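Local coordinates for protein RNA-directed RNA polymerase (Infectious pancreatic necrosis virus, PDB 3ZED) that probably copies the viral RNA genome by RNA-templated RNA synthesis and is probably found both free and covalently attached to genomic RNA, at residues Y106-K111 and G162-Q167; G300-K305 and T318-S323; G539-G544 and S568-M573; T534-G539 and L547-P552. One frame throughout, in Å; residues are numbered along the deposited sequence.

Contact 1: residues Y106-K111 and G162-Q167; sequences YYPFHK and GSYSGQ
His110 meets Gln167 through one polar bond: His110 NE2 donates to Gln167 OE1 at 2.7 Å, with an N-H...O angle of 161°. The acceptor lies in the imidazole plane, but the donor stands above the amide plane of Gln167, 40° out of it, and ring and amide planes are turned 59° against each other. Gln167 reaches the histidine with a side chain extended beyond CG.

Aromatic contacts come next. His110 sets its CE1 corner over the centre of the Tyr164 ring, an edge-to-face (T-shaped) pair with centroids 4.3 Å apart. The backbone of Ser163 and Tyr164 covers one face of the imidazole, and Gly162 O approaches His110 CB to 3.2 Å. Packing continues along the tyrosine: Pro108 CD lies 4.0 Å from Tyr164 CE1, Tyr164 OH is 3.5 Å from Tyr107 CD2, and Pro108 CG also nears the Gln167 amide.

Capping fixes the start of the helix that carries two of these partners. Ser163 is its N-cap, OG accepting from Gly166 N at 3.1 Å, and the same hydroxyl also bonds Asp315.

The contact thus fastens the loop between strand 101-102 and helix 125-137 onto the first turn of helix 164-179. Pro304 of strand 299-310 packs on Pro108, His110 and Gln167, while Leu459 of strand 456-459 touches Pro108, Tyr164 and Gln167.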
loop_
_atom_site.group_PDB
_atom_site.type_symbol
_atom_site.label_atom_id
_atom_site.label_comp_id
_atom_site.label_asym_id
_atom_site.label_seq_id
_atom_site.Cartn_x
_atom_site.Cartn_y
_atom_site.Cartn_z
ATOM N N TYR B 106 -23.397 -2.681 -6.331
ATOM C CA TYR B 106 -22.617 -1.638 -5.697
ATOM C C TYR B 106 -22.632 -0.404 -6.578
ATOM O O TYR B 106 -22.077 -0.414 -7.670
ATOM C CB TYR B 106 -21.187 -2.121 -5.381
ATOM C CG TYR B 106 -20.259 -1.017 -4.911
ATOM C CD1 TYR B 106 -20.512 -0.323 -3.733
ATOM C CD2 TYR B 106 -19.158 -0.632 -5.673
ATOM C CE1 TYR B 106 -19.692 0.724 -3.318
ATOM C CE2 TYR B 106 -18.314 0.397 -5.258
ATOM C CZ TYR B 106 -18.584 1.073 -4.078
ATOM O OH TYR B 106 -17.774 2.103 -3.653
ATOM N N TYR B 107 -23.298 0.652 -6.100
ATOM C CA TYR B 107 -23.438 1.907 -6.825
ATOM C C TYR B 107 -22.742 3.024 -6.050
ATOM O O TYR B 107 -23.354 3.640 -5.177
ATOM C CB TYR B 107 -24.928 2.213 -7.082
ATOM C CG TYR B 107 -25.560 1.305 -8.115
ATOM C CD1 TYR B 107 -26.118 0.081 -7.751
ATOM C CD2 TYR B 107 -25.632 1.680 -9.452
ATOM C CE1 TYR B 107 -26.712 -0.757 -8.700
ATOM C CE2 TYR B 107 -26.264 0.872 -10.400
ATOM C CZ TYR B 107 -26.769 -0.363 -10.028
ATOM O OH TYR B 107 -27.349 -1.174 -10.980
ATOM N N PRO B 108 -21.435 3.246 -6.306
ATOM C CA PRO B 108 -20.709 4.287 -5.557
ATOM C C PRO B 108 -21.089 5.697 -5.968
ATOM O O PRO B 108 -21.525 5.919 -7.096
ATOM C CB PRO B 108 -19.246 4.018 -5.912
ATOM C CG PRO B 108 -19.288 3.397 -7.258
ATOM C CD PRO B 108 -20.553 2.572 -7.286
ATOM N N PHE B 109 -20.894 6.651 -5.056
ATOM C CA PHE B 109 -21.137 8.060 -5.330
ATOM C C PHE B 109 -19.913 8.648 -5.987
ATOM O O PHE B 109 -18.787 8.273 -5.682
ATOM C CB PHE B 109 -21.502 8.841 -4.046
ATOM C CG PHE B 109 -22.875 8.508 -3.501
ATOM C CD1 PHE B 109 -24.012 9.149 -3.987
ATOM C CD2 PHE B 109 -23.032 7.549 -2.506
ATOM C CE1 PHE B 109 -25.282 8.823 -3.497
ATOM C CE2 PHE B 109 -24.306 7.223 -2.015
ATOM C CZ PHE B 109 -25.421 7.860 -2.516
ATOM N N HIS B 110 -20.146 9.550 -6.909
ATOM C CA HIS B 110 -19.114 10.256 -7.640
ATOM C C HIS B 110 -19.365 11.721 -7.386
ATOM O O HIS B 110 -20.418 12.235 -7.771
ATOM C CB HIS B 110 -19.175 9.869 -9.126
ATOM C CG HIS B 110 -18.891 8.419 -9.370
ATOM N ND1 HIS B 110 -19.907 7.501 -9.538
ATOM C CD2 HIS B 110 -17.707 7.770 -9.437
ATOM C CE1 HIS B 110 -19.314 6.333 -9.727
ATOM N NE2 HIS B 110 -17.994 6.445 -9.689
ATOM N N LYS B 111 -18.476 12.374 -6.617
ATOM C CA LYS B 111 -18.674 13.785 -6.292
ATOM C C LYS B 111 -17.397 14.609 -6.548
ATOM O O LYS B 111 -16.307 14.137 -6.244
ATOM C CB LYS B 111 -19.160 13.989 -4.833
ATOM C CG LYS B 111 -20.492 13.335 -4.460
ATOM C CD LYS B 111 -21.726 13.956 -5.143
ATOM C CE LYS B 111 -22.924 13.051 -4.968
ATOM N NZ LYS B 111 -24.077 13.502 -5.773
ATOM N N GLY B 162 -14.144 11.239 -9.068
ATOM C CA GLY B 162 -14.320 11.036 -10.509
ATOM C C GLY B 162 -15.712 10.682 -10.999
ATOM O O GLY B 162 -16.700 11.285 -10.576
ATOM N N SER B 163 -15.789 9.711 -11.911
ATOM C CA SER B 163 -17.048 9.297 -12.539
ATOM C C SER B 163 -17.028 7.825 -12.915
ATOM O O SER B 163 -15.980 7.189 -12.819
ATOM C CB SER B 163 -17.315 10.141 -13.789
ATOM O OG SER B 163 -16.356 9.923 -14.813
ATOM N N TYR B 164 -18.182 7.285 -13.357
ATOM C CA TYR B 164 -18.288 5.896 -13.837
ATOM C C TYR B 164 -17.435 5.729 -15.107
ATOM O O TYR B 164 -16.682 4.772 -15.195
ATOM C CB TYR B 164 -19.747 5.502 -14.115
ATOM C CG TYR B 164 -20.543 5.080 -12.898
ATOM C CD1 TYR B 164 -20.261 3.888 -12.234
ATOM C CD2 TYR B 164 -21.632 5.830 -12.461
ATOM C CE1 TYR B 164 -21.017 3.476 -11.138
ATOM C CE2 TYR B 164 -22.400 5.424 -11.372
ATOM C CZ TYR B 164 -22.094 4.241 -10.719
ATOM O OH TYR B 164 -22.866 3.850 -9.656
ATOM N N SER B 165 -17.522 6.690 -16.059
ATOM C CA SER B 165 -16.731 6.686 -17.295
ATOM C C SER B 165 -15.226 6.659 -16.959
ATOM O O SER B 165 -14.472 5.877 -17.552
ATOM C CB SER B 165 -17.067 7.897 -18.160
ATOM O OG SER B 165 -18.301 7.738 -18.840
ATOM N N GLY B 166 -14.819 7.518 -16.010
ATOM C CA GLY B 166 -13.447 7.581 -15.515
ATOM C C GLY B 166 -12.978 6.220 -15.019
ATOM O O GLY B 166 -11.936 5.732 -15.478
ATOM N N GLN B 167 -13.812 5.548 -14.151
ATOM C CA GLN B 167 -13.551 4.216 -13.585
ATOM C C GLN B 167 -13.463 3.142 -14.669
ATOM O O GLN B 167 -12.562 2.307 -14.627
ATOM C CB GLN B 167 -14.645 3.816 -12.564
ATOM C CG GLN B 167 -14.611 4.594 -11.256
ATOM C CD GLN B 167 -15.482 3.931 -10.227
ATOM O OE1 GLN B 167 -16.679 4.186 -10.145
ATOM N NE2 GLN B 167 -14.909 3.033 -9.443
#

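Contact 2: residues G300-K305 and T318-S323; sequences GLLFPK and TRNIWS
Leu301 and Phe303 pair with Ser323 and Ile321 in an antiparallel beta hairpin made by strands 299-310 and 320-323. Both are hydrogen-bonded pairs, each closed by two reciprocal backbone bonds; Ile321 N to Phe303 O is 2.7 Å and nearly straight at 177°. Lys305 N to Arg319 O, 2.8 Å, carries the ladder one step further. On the face of Leu301 and Phe303, the CB atoms of Phe303 and Ile321 meet at 4.0 Å. On the other face Leu302 lays its branched end across the flat amide of Asn320, CG to CG 3.6 Å. Its CG is anti to the backbone N (chi1 -157°), which turns it toward that amide.

Further out, Lys305 runs beside Arg319, both pointing the same way, with its methylenes on Ile321 CD1. The two cationic ends, NZ and NH2, lie 4.1 Å apart, and Glu307 forms a salt bridge to each, which would offset their repulsion. Gln167 of helix 164-179 donates to both Asn320 OD1 and Leu302 O, fixing the amide that Leu302 packs on. Strand 456-459 runs parallel to strand 299-310 and bonds the backbone of Gly300 and Leu302. The indole of Trp322 is anchored by NE1 to Ser456 O, and over the centre of its six-membered ring sits Gly300 CA in a CH-pi contact, 3.8 Å from the centroid and 18° off the ring normal.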
loop_
_atom_site.group_PDB
_atom_site.type_symbol
_atom_site.label_atom_id
_atom_site.label_comp_id
_atom_site.label_asym_id
_atom_site.label_seq_id
_atom_site.Cartn_x
_atom_site.Cartn_y
_atom_site.Cartn_z
ATOM N N GLY B 300 -13.749 -7.779 -5.290
ATOM C CA GLY B 300 -13.606 -6.485 -4.634
ATOM C C GLY B 300 -14.584 -5.447 -5.133
ATOM O O GLY B 300 -14.903 -5.418 -6.324
ATOM N N LEU B 301 -15.085 -4.592 -4.233
ATOM C CA LEU B 301 -15.953 -3.479 -4.637
ATOM C C LEU B 301 -15.085 -2.457 -5.372
ATOM O O LEU B 301 -14.027 -2.096 -4.852
ATOM C CB LEU B 301 -16.657 -2.814 -3.432
ATOM C CG LEU B 301 -17.544 -3.679 -2.547
ATOM C CD1 LEU B 301 -18.135 -2.837 -1.424
ATOM C CD2 LEU B 301 -18.649 -4.385 -3.357
ATOM N N LEU B 302 -15.472 -2.055 -6.590
ATOM C CA LEU B 302 -14.643 -1.097 -7.324
ATOM C C LEU B 302 -14.938 0.331 -6.851
ATOM O O LEU B 302 -15.800 1.024 -7.391
ATOM C CB LEU B 302 -14.814 -1.244 -8.835
ATOM C CG LEU B 302 -13.648 -0.723 -9.658
ATOM C CD1 LEU B 302 -12.445 -1.663 -9.562
ATOM C CD2 LEU B 302 -14.077 -0.501 -11.111
ATOM N N PHE B 303 -14.214 0.741 -5.807
ATOM C CA PHE B 303 -14.349 2.028 -5.153
ATOM C C PHE B 303 -13.628 3.133 -5.939
ATOM O O PHE B 303 -12.444 2.982 -6.238
ATOM C CB PHE B 303 -13.779 1.907 -3.722
ATOM C CG PHE B 303 -14.054 3.068 -2.804
ATOM C CD1 PHE B 303 -13.172 4.143 -2.728
ATOM C CD2 PHE B 303 -15.151 3.051 -1.949
ATOM C CE1 PHE B 303 -13.422 5.221 -1.868
ATOM C CE2 PHE B 303 -15.395 4.118 -1.081
ATOM C CZ PHE B 303 -14.529 5.196 -1.047
ATOM N N PRO B 304 -14.301 4.268 -6.267
ATOM C CA PRO B 304 -13.589 5.367 -6.968
ATOM C C PRO B 304 -12.698 6.131 -5.988
ATOM O O PRO B 304 -13.178 6.596 -4.952
ATOM C CB PRO B 304 -14.728 6.232 -7.513
ATOM C CG PRO B 304 -15.867 6.013 -6.562
ATOM C CD PRO B 304 -15.715 4.620 -5.993
ATOM N N LYS B 305 -11.395 6.209 -6.265
ATOM C CA LYS B 305 -10.457 6.869 -5.349
ATOM C C LYS B 305 -10.579 8.408 -5.412
ATOM O O LYS B 305 -10.592 8.980 -6.508
ATOM C CB LYS B 305 -9.016 6.441 -5.681
ATOM C CG LYS B 305 -8.000 6.767 -4.612
ATOM C CD LYS B 305 -6.650 6.139 -4.934
ATOM C CE LYS B 305 -5.699 6.226 -3.757
ATOM N NZ LYS B 305 -5.158 7.598 -3.592
ATOM N N THR B 318 -10.336 7.685 -13.514
ATOM C CA THR B 318 -10.668 7.660 -12.093
ATOM C C THR B 318 -9.920 6.460 -11.558
ATOM O O THR B 318 -10.171 5.346 -12.010
ATOM C CB THR B 318 -12.180 7.604 -11.792
ATOM O OG1 THR B 318 -12.890 8.617 -12.507
ATOM C CG2 THR B 318 -12.486 7.673 -10.276
ATOM N N ARG B 319 -8.981 6.667 -10.643
ATOM C CA ARG B 319 -8.252 5.531 -10.080
ATOM C C ARG B 319 -9.208 4.708 -9.200
ATOM O O ARG B 319 -10.145 5.252 -8.590
ATOM C CB ARG B 319 -6.994 5.981 -9.315
ATOM C CG ARG B 319 -5.953 6.620 -10.240
ATOM C CD ARG B 319 -4.534 6.208 -9.915
ATOM N NE ARG B 319 -3.965 6.952 -8.793
ATOM C CZ ARG B 319 -3.242 6.400 -7.822
ATOM N NH1 ARG B 319 -3.010 5.092 -7.818
ATOM N NH2 ARG B 319 -2.755 7.151 -6.842
ATOM N N ASN B 320 -9.002 3.395 -9.199
ATOM C CA ASN B 320 -9.870 2.477 -8.465
ATOM C C ASN B 320 -9.221 1.851 -7.263
ATOM O O ASN B 320 -8.074 1.419 -7.336
ATOM C CB ASN B 320 -10.349 1.361 -9.395
ATOM C CG ASN B 320 -11.232 1.853 -10.512
ATOM O OD1 ASN B 320 -12.161 2.608 -10.295
ATOM N ND2 ASN B 320 -10.973 1.417 -11.734
ATOM N N ILE B 321 -9.986 1.754 -6.164
ATOM C CA ILE B 321 -9.578 1.015 -4.977
ATOM C C ILE B 321 -10.331 -0.323 -5.048
ATOM O O ILE B 321 -11.567 -0.336 -5.081
ATOM C CB ILE B 321 -9.826 1.767 -3.638
ATOM C CG1 ILE B 321 -9.030 3.106 -3.536
ATOM C CG2 ILE B 321 -9.632 0.839 -2.412
ATOM C CD1 ILE B 321 -7.783 3.192 -2.588
ATOM N N TRP B 322 -9.595 -1.433 -5.125
ATOM C CA TRP B 322 -10.180 -2.771 -5.132
ATOM C C TRP B 322 -10.439 -3.091 -3.664
ATOM O O TRP B 322 -9.510 -3.387 -2.901
ATOM C CB TRP B 322 -9.221 -3.743 -5.801
ATOM C CG TRP B 322 -9.802 -5.086 -6.136
ATOM C CD1 TRP B 322 -10.332 -5.471 -7.334
ATOM C CD2 TRP B 322 -9.787 -6.261 -5.305
ATOM N NE1 TRP B 322 -10.660 -6.811 -7.298
ATOM C CE2 TRP B 322 -10.346 -7.317 -6.062
ATOM C CE3 TRP B 322 -9.355 -6.524 -3.985
ATOM C CZ2 TRP B 322 -10.488 -8.614 -5.547
ATOM C CZ3 TRP B 322 -9.491 -7.803 -3.478
ATOM C CH2 TRP B 322 -10.059 -8.833 -4.251
ATOM N N SER B 323 -11.689 -2.890 -3.235
ATOM C CA SER B 323 -11.992 -3.006 -1.831
ATOM C C SER B 323 -12.300 -4.463 -1.458
ATOM O O SER B 323 -13.411 -4.966 -1.645
ATOM C CB SER B 323 -13.105 -2.036 -1.453
ATOM O OG SER B 323 -13.196 -1.937 -0.044
#

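Contact 3: residues G539-G544 and S568-M573; sequences GYLADG and SRQMEM
Leu541 O takes two hydrogen bonds from segment 568-573. Ser568 OG donates at 2.7 Å, in the carbonyl plane and on a lone pair, whereas Gln570 N, at 3.1 Å, comes from above that plane, 52° out of it. The serine hydroxyl is gripped twice, because it also accepts from Met571 N at 3.1 Å. A chi1 of 165° sets OG anti to the backbone N, where it meets Leu541 O.

That second bond makes Ser568 the start of an ST motif, in the tight connection between strands 563-568 and 573-578, where Glu572 and Met573 both face Ser568 as a G1 beta bulge. The partner loop is itself wound round Gly539 O, which Ala542 N and Gly544 N reach from opposite faces of its plane. Leu541, with positive phi, sits within this coil.

Around the polar centre, Leu541 CB rests 3.4 Å from Ser568 OG, and Leu541 CD2 meets Met571 SD at 3.8 Å. The extended Gln570 crosses Leu541 at about a right angle; its OE1 lies 3.4 Å from Leu541 CA and accepts from Asn677, whose OD1 receives Leu541 N. Val681 of helix 677-683 touches both Leu541 and Gln570, and Arg569 NE donates to Ala535 O.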
loop_
_atom_site.group_PDB
_atom_site.type_symbol
_atom_site.label_atom_id
_atom_site.label_comp_id
_atom_site.label_asym_id
_atom_site.label_seq_id
_atom_site.Cartn_x
_atom_site.Cartn_y
_atom_site.Cartn_z
ATOM N N GLY B 539 15.491 34.066 7.668
ATOM C CA GLY B 539 14.279 33.303 7.900
ATOM C C GLY B 539 14.435 31.940 8.517
ATOM O O GLY B 539 15.457 31.628 9.129
ATOM N N TYR B 540 13.361 31.163 8.393
ATOM C CA TYR B 540 13.175 29.821 8.930
ATOM C C TYR B 540 14.346 28.913 8.595
ATOM O O TYR B 540 14.757 28.815 7.420
ATOM C CB TYR B 540 11.899 29.190 8.339
ATOM C CG TYR B 540 10.559 29.707 8.822
ATOM C CD1 TYR B 540 10.230 29.697 10.176
ATOM C CD2 TYR B 540 9.550 30.030 7.915
ATOM C CE1 TYR B 540 8.951 30.058 10.617
ATOM C CE2 TYR B 540 8.268 30.381 8.342
ATOM C CZ TYR B 540 7.972 30.389 9.692
ATOM O OH TYR B 540 6.717 30.760 10.089
ATOM N N LEU B 541 14.894 28.272 9.635
ATOM C CA LEU B 541 15.977 27.288 9.557
ATOM C C LEU B 541 17.239 27.882 8.925
ATOM O O LEU B 541 18.093 27.134 8.449
ATOM C CB LEU B 541 15.502 26.009 8.781
ATOM C CG LEU B 541 14.307 25.249 9.406
ATOM C CD1 LEU B 541 13.869 24.088 8.555
ATOM C CD2 LEU B 541 14.635 24.750 10.833
ATOM N N ALA B 542 17.354 29.228 8.940
ATOM C CA ALA B 542 18.456 29.994 8.351
ATOM C C ALA B 542 19.040 30.815 9.453
ATOM O O ALA B 542 19.924 30.321 10.141
ATOM C CB ALA B 542 17.947 30.862 7.188
ATOM N N ASP B 543 18.473 31.988 9.745
ATOM C CA ASP B 543 18.939 32.716 10.916
ATOM C C ASP B 543 17.987 32.426 12.074
ATOM O O ASP B 543 18.231 32.890 13.165
ATOM C CB ASP B 543 19.150 34.228 10.674
ATOM C CG ASP B 543 17.930 35.110 10.428
ATOM O OD1 ASP B 543 16.820 34.558 10.211
ATOM O OD2 ASP B 543 18.092 36.364 10.416
ATOM N N GLY B 544 16.916 31.673 11.833
ATOM C CA GLY B 544 15.988 31.305 12.901
ATOM C C GLY B 544 14.834 32.242 13.204
ATOM O O GLY B 544 14.156 32.056 14.224
ATOM N N SER B 568 19.468 23.643 5.169
ATOM C CA SER B 568 19.252 24.526 6.325
ATOM C C SER B 568 20.592 24.979 6.910
ATOM O O SER B 568 21.394 24.143 7.319
ATOM C CB SER B 568 18.435 23.804 7.402
ATOM O OG SER B 568 18.486 24.471 8.654
ATOM N N ARG B 569 20.832 26.301 6.955
ATOM C CA ARG B 569 22.058 26.864 7.554
ATOM C C ARG B 569 22.048 26.730 9.082
ATOM O O ARG B 569 23.107 26.537 9.685
ATOM C CB ARG B 569 22.232 28.353 7.187
ATOM C CG ARG B 569 22.754 28.553 5.787
ATOM C CD ARG B 569 23.062 30.018 5.470
ATOM N NE ARG B 569 23.229 30.162 4.021
ATOM C CZ ARG B 569 24.373 29.977 3.372
ATOM N NH1 ARG B 569 25.498 29.732 4.044
ATOM N NH2 ARG B 569 24.407 30.053 2.045
ATOM N N GLN B 570 20.865 26.881 9.711
ATOM C CA GLN B 570 20.722 26.800 11.164
ATOM C C GLN B 570 21.034 25.400 11.678
ATOM O O GLN B 570 21.716 25.272 12.671
ATOM C CB GLN B 570 19.291 27.197 11.604
ATOM C CG GLN B 570 19.115 27.269 13.133
ATOM C CD GLN B 570 17.735 27.679 13.572
ATOM O OE1 GLN B 570 16.751 27.625 12.837
ATOM N NE2 GLN B 570 17.626 28.088 14.795
ATOM N N MET B 571 20.523 24.378 11.010
ATOM C CA MET B 571 20.658 22.990 11.423
ATOM C C MET B 571 21.838 22.289 10.769
ATOM O O MET B 571 22.252 21.236 11.261
ATOM C CB MET B 571 19.358 22.233 11.131
ATOM C CG MET B 571 18.180 22.781 11.908
ATOM S SD MET B 571 16.763 21.704 11.800
ATOM C CE MET B 571 17.198 20.472 13.066
ATOM N N GLU B 572 22.403 22.895 9.694
ATOM C CA GLU B 572 23.564 22.405 8.929
ATOM C C GLU B 572 23.271 21.017 8.363
ATOM O O GLU B 572 24.070 20.083 8.471
ATOM C CB GLU B 572 24.851 22.413 9.753
ATOM C CG GLU B 572 25.451 23.797 9.931
ATOM C CD GLU B 572 26.803 23.722 10.594
ATOM O OE1 GLU B 572 27.796 23.525 9.861
ATOM O OE2 GLU B 572 26.859 23.756 11.847
ATOM N N MET B 573 22.099 20.908 7.752
ATOM C CA MET B 573 21.637 19.674 7.161
ATOM C C MET B 573 20.560 19.944 6.156
ATOM O O MET B 573 19.993 21.046 6.099
ATOM C CB MET B 573 21.131 18.688 8.243
ATOM C CG MET B 573 19.967 19.199 9.075
ATOM S SD MET B 573 19.778 18.218 10.600
ATOM C CE MET B 573 18.546 17.107 10.054
#

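Contact 4: residues T534-G539 and L547-P552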
loop_
_atom_site.group_PDB
_atom_site.type_symbol
_atom_site.label_atom_id
_atom_site.label_comp_id
_atom_site.label_asym_id
_atom_site.label_seq_id
_atom_site.Cartn_x
_atom_site.Cartn_y
_atom_site.Cartn_z
ATOM N N THR B 534 23.248 28.364 -2.257
ATOM C CA THR B 534 22.113 29.299 -2.390
ATOM C C THR B 534 21.202 29.312 -1.157
ATOM O O THR B 534 20.238 30.090 -1.158
ATOM C CB THR B 534 21.272 28.994 -3.629
ATOM O OG1 THR B 534 20.765 27.655 -3.537
ATOM C CG2 THR B 534 22.041 29.234 -4.937
ATOM N N ALA B 535 21.455 28.423 -0.144
ATOM C CA ALA B 535 20.697 28.364 1.112
ATOM C C ALA B 535 20.559 29.789 1.682
ATOM O O ALA B 535 21.555 30.511 1.798
ATOM C CB ALA B 535 21.402 27.462 2.131
ATOM N N PRO B 536 19.345 30.246 1.997
ATOM C CA PRO B 536 19.213 31.635 2.471
ATOM C C PRO B 536 19.796 31.850 3.845
ATOM O O PRO B 536 19.908 30.916 4.634
ATOM C CB PRO B 536 17.716 31.896 2.475
ATOM C CG PRO B 536 17.075 30.675 1.925
ATOM C CD PRO B 536 18.046 29.557 1.884
ATOM N N GLN B 537 20.185 33.103 4.118
ATOM C CA GLN B 537 20.704 33.503 5.412
ATOM C C GLN B 537 19.558 34.023 6.290
ATOM O O GLN B 537 19.669 34.075 7.512
ATOM C CB GLN B 537 21.783 34.587 5.226
ATOM C CG GLN B 537 23.027 34.089 4.495
ATOM C CD GLN B 537 24.052 33.471 5.430
ATOM O OE1 GLN B 537 23.864 33.376 6.647
ATOM N NE2 GLN B 537 25.170 33.036 4.877
ATOM N N ASP B 538 18.460 34.399 5.663
ATOM C CA ASP B 538 17.319 34.962 6.375
ATOM C C ASP B 538 16.155 33.984 6.522
ATOM O O ASP B 538 15.828 33.233 5.602
ATOM C CB ASP B 538 16.818 36.231 5.634
ATOM C CG ASP B 538 16.323 35.980 4.221
ATOM O OD1 ASP B 538 17.124 35.506 3.386
ATOM O OD2 ASP B 538 15.129 36.242 3.957
ATOM N N GLY B 539 15.491 34.066 7.668
ATOM C CA GLY B 539 14.279 33.303 7.900
ATOM C C GLY B 539 14.435 31.940 8.517
ATOM O O GLY B 539 15.457 31.628 9.129
ATOM N N LEU B 547 10.052 33.728 9.728
ATOM C CA LEU B 547 9.697 34.290 8.435
ATOM C C LEU B 547 10.211 33.447 7.309
ATOM O O LEU B 547 11.296 32.869 7.433
ATOM C CB LEU B 547 10.266 35.730 8.298
ATOM C CG LEU B 547 9.638 36.793 9.204
ATOM C CD1 LEU B 547 10.570 37.948 9.442
ATOM C CD2 LEU B 547 8.259 37.208 8.708
ATOM N N PRO B 548 9.473 33.379 6.173
ATOM C CA PRO B 548 10.000 32.627 5.030
ATOM C C PRO B 548 11.197 33.373 4.433
ATOM O O PRO B 548 11.291 34.579 4.641
ATOM C CB PRO B 548 8.812 32.602 4.058
ATOM C CG PRO B 548 8.065 33.895 4.364
ATOM C CD PRO B 548 8.174 34.020 5.850
ATOM N N PRO B 549 12.130 32.732 3.697
ATOM C CA PRO B 549 13.199 33.526 3.071
ATOM C C PRO B 549 12.603 34.403 1.957
ATOM O O PRO B 549 11.578 34.034 1.374
ATOM C CB PRO B 549 14.127 32.457 2.494
ATOM C CG PRO B 549 13.220 31.299 2.187
ATOM C CD PRO B 549 12.192 31.311 3.288
ATOM N N ILE B 550 13.211 35.552 1.677
ATOM C CA ILE B 550 12.746 36.424 0.586
ATOM C C ILE B 550 13.017 35.683 -0.724
ATOM O O ILE B 550 12.138 35.587 -1.576
ATOM C CB ILE B 550 13.413 37.826 0.660
ATOM C CG1 ILE B 550 12.978 38.534 1.970
ATOM C CG2 ILE B 550 13.051 38.668 -0.588
ATOM C CD1 ILE B 550 13.900 39.510 2.535
ATOM N N ARG B 551 14.201 35.077 -0.823
ATOM C CA ARG B 551 14.623 34.279 -1.976
ATOM C C ARG B 551 15.031 32.854 -1.506
ATOM O O ARG B 551 16.145 32.662 -0.997
ATOM C CB ARG B 551 15.775 34.991 -2.724
ATOM C CG ARG B 551 16.055 34.459 -4.125
ATOM C CD ARG B 551 17.257 35.155 -4.735
ATOM N NE ARG B 551 17.060 36.601 -4.888
ATOM C CZ ARG B 551 16.581 37.185 -5.986
ATOM N NH1 ARG B 551 16.232 36.453 -7.039
ATOM N NH2 ARG B 551 16.443 38.507 -6.035
ATOM N N PRO B 552 14.116 31.864 -1.637
ATOM C CA PRO B 552 14.459 30.472 -1.262
ATOM C C PRO B 552 15.672 29.929 -2.026
ATOM O O PRO B 552 15.942 30.326 -3.173
ATOM C CB PRO B 552 13.208 29.663 -1.669
ATOM C CG PRO B 552 12.136 30.649 -1.829
ATOM C CD PRO B 552 12.761 31.944 -2.214
HETATM O O HOH W 1 18.741 32.243 -1.504
HETATM O O HOH W 2 16.523 35.379 0.587
HETATM O O HOH W 3 13.035 36.211 5.674
#
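Gly539 and Leu547 bring their backbones together at one end of the contact, with Gly539 CA 3.1 Å from Leu547 O, while at the other end the CA atoms of Pro536 and Pro552 are 6.2 Å apart. Neither segment is helix or strand, and no direct backbone-to-backbone hydrogen bond joins them. Gly539 has a positive phi, and a CB there would run into Leu547 O and the carbonyl of Asp538.

The polar link is a side chain on a backbone: Ile550 N donates to Asp538 OD2 at 3.1 Å, with an N-H...O angle of 157°, and OD2 receives it on its syn lone pair. Asp538 CG stands between its own N and carbonyl carbon (chi1 62°), and this places the carboxylate carbon where OD2 can meet Ile550 N. OD2 also lies close to Pro549 CA and the CG1 of Ile550. Water completes the grip on the carboxylate. One molecule donates to Asp538 OD1 and accepts from Arg551 N at 2.7 Å; another donates to both Asp538 OD2 and Pro548 O. A third spans the carbonyls, donating to Thr534 O at 2.6 Å and to Arg551 O.

Beside these polar bridges the proline rings meet obliquely, Pro536 CG against Pro549 CB at 3.5 Å, tighter than usual carbon contact, and Pro536 CG also nears Arg551 O.

These two proline-containing runs belong to one long loop between helix 524-533 and strand 556-560 in the thumb region of the polymerase. Proline nitrogens lack the hydrogen for regular pairing, and an aspartate-to-amide bond with bridging waters joins the arms of this irregular loop.

Contacts 1 and 2 lie in the palm region and adjoin, their centres about 9 Å apart; contacts 3 and 4 lie in the thumb region, also about 9 Å apart and sharing Gly539, with more than 40 Å between the centres of the two groups. Contact 1 is the buried one, and Gln167 ties it to the hairpin of contact 2. Contact 2 rests on regular strand pairing, contact 1 on aromatic and amide side chains. Contacts 2, 3 and 4 are partly buried; in the thumb pair irregular loops are joined instead: contact 3 converges on one carbonyl, contact 4 relies on a carboxylate and water. Tyr540 N to Leu547 O probably links these two.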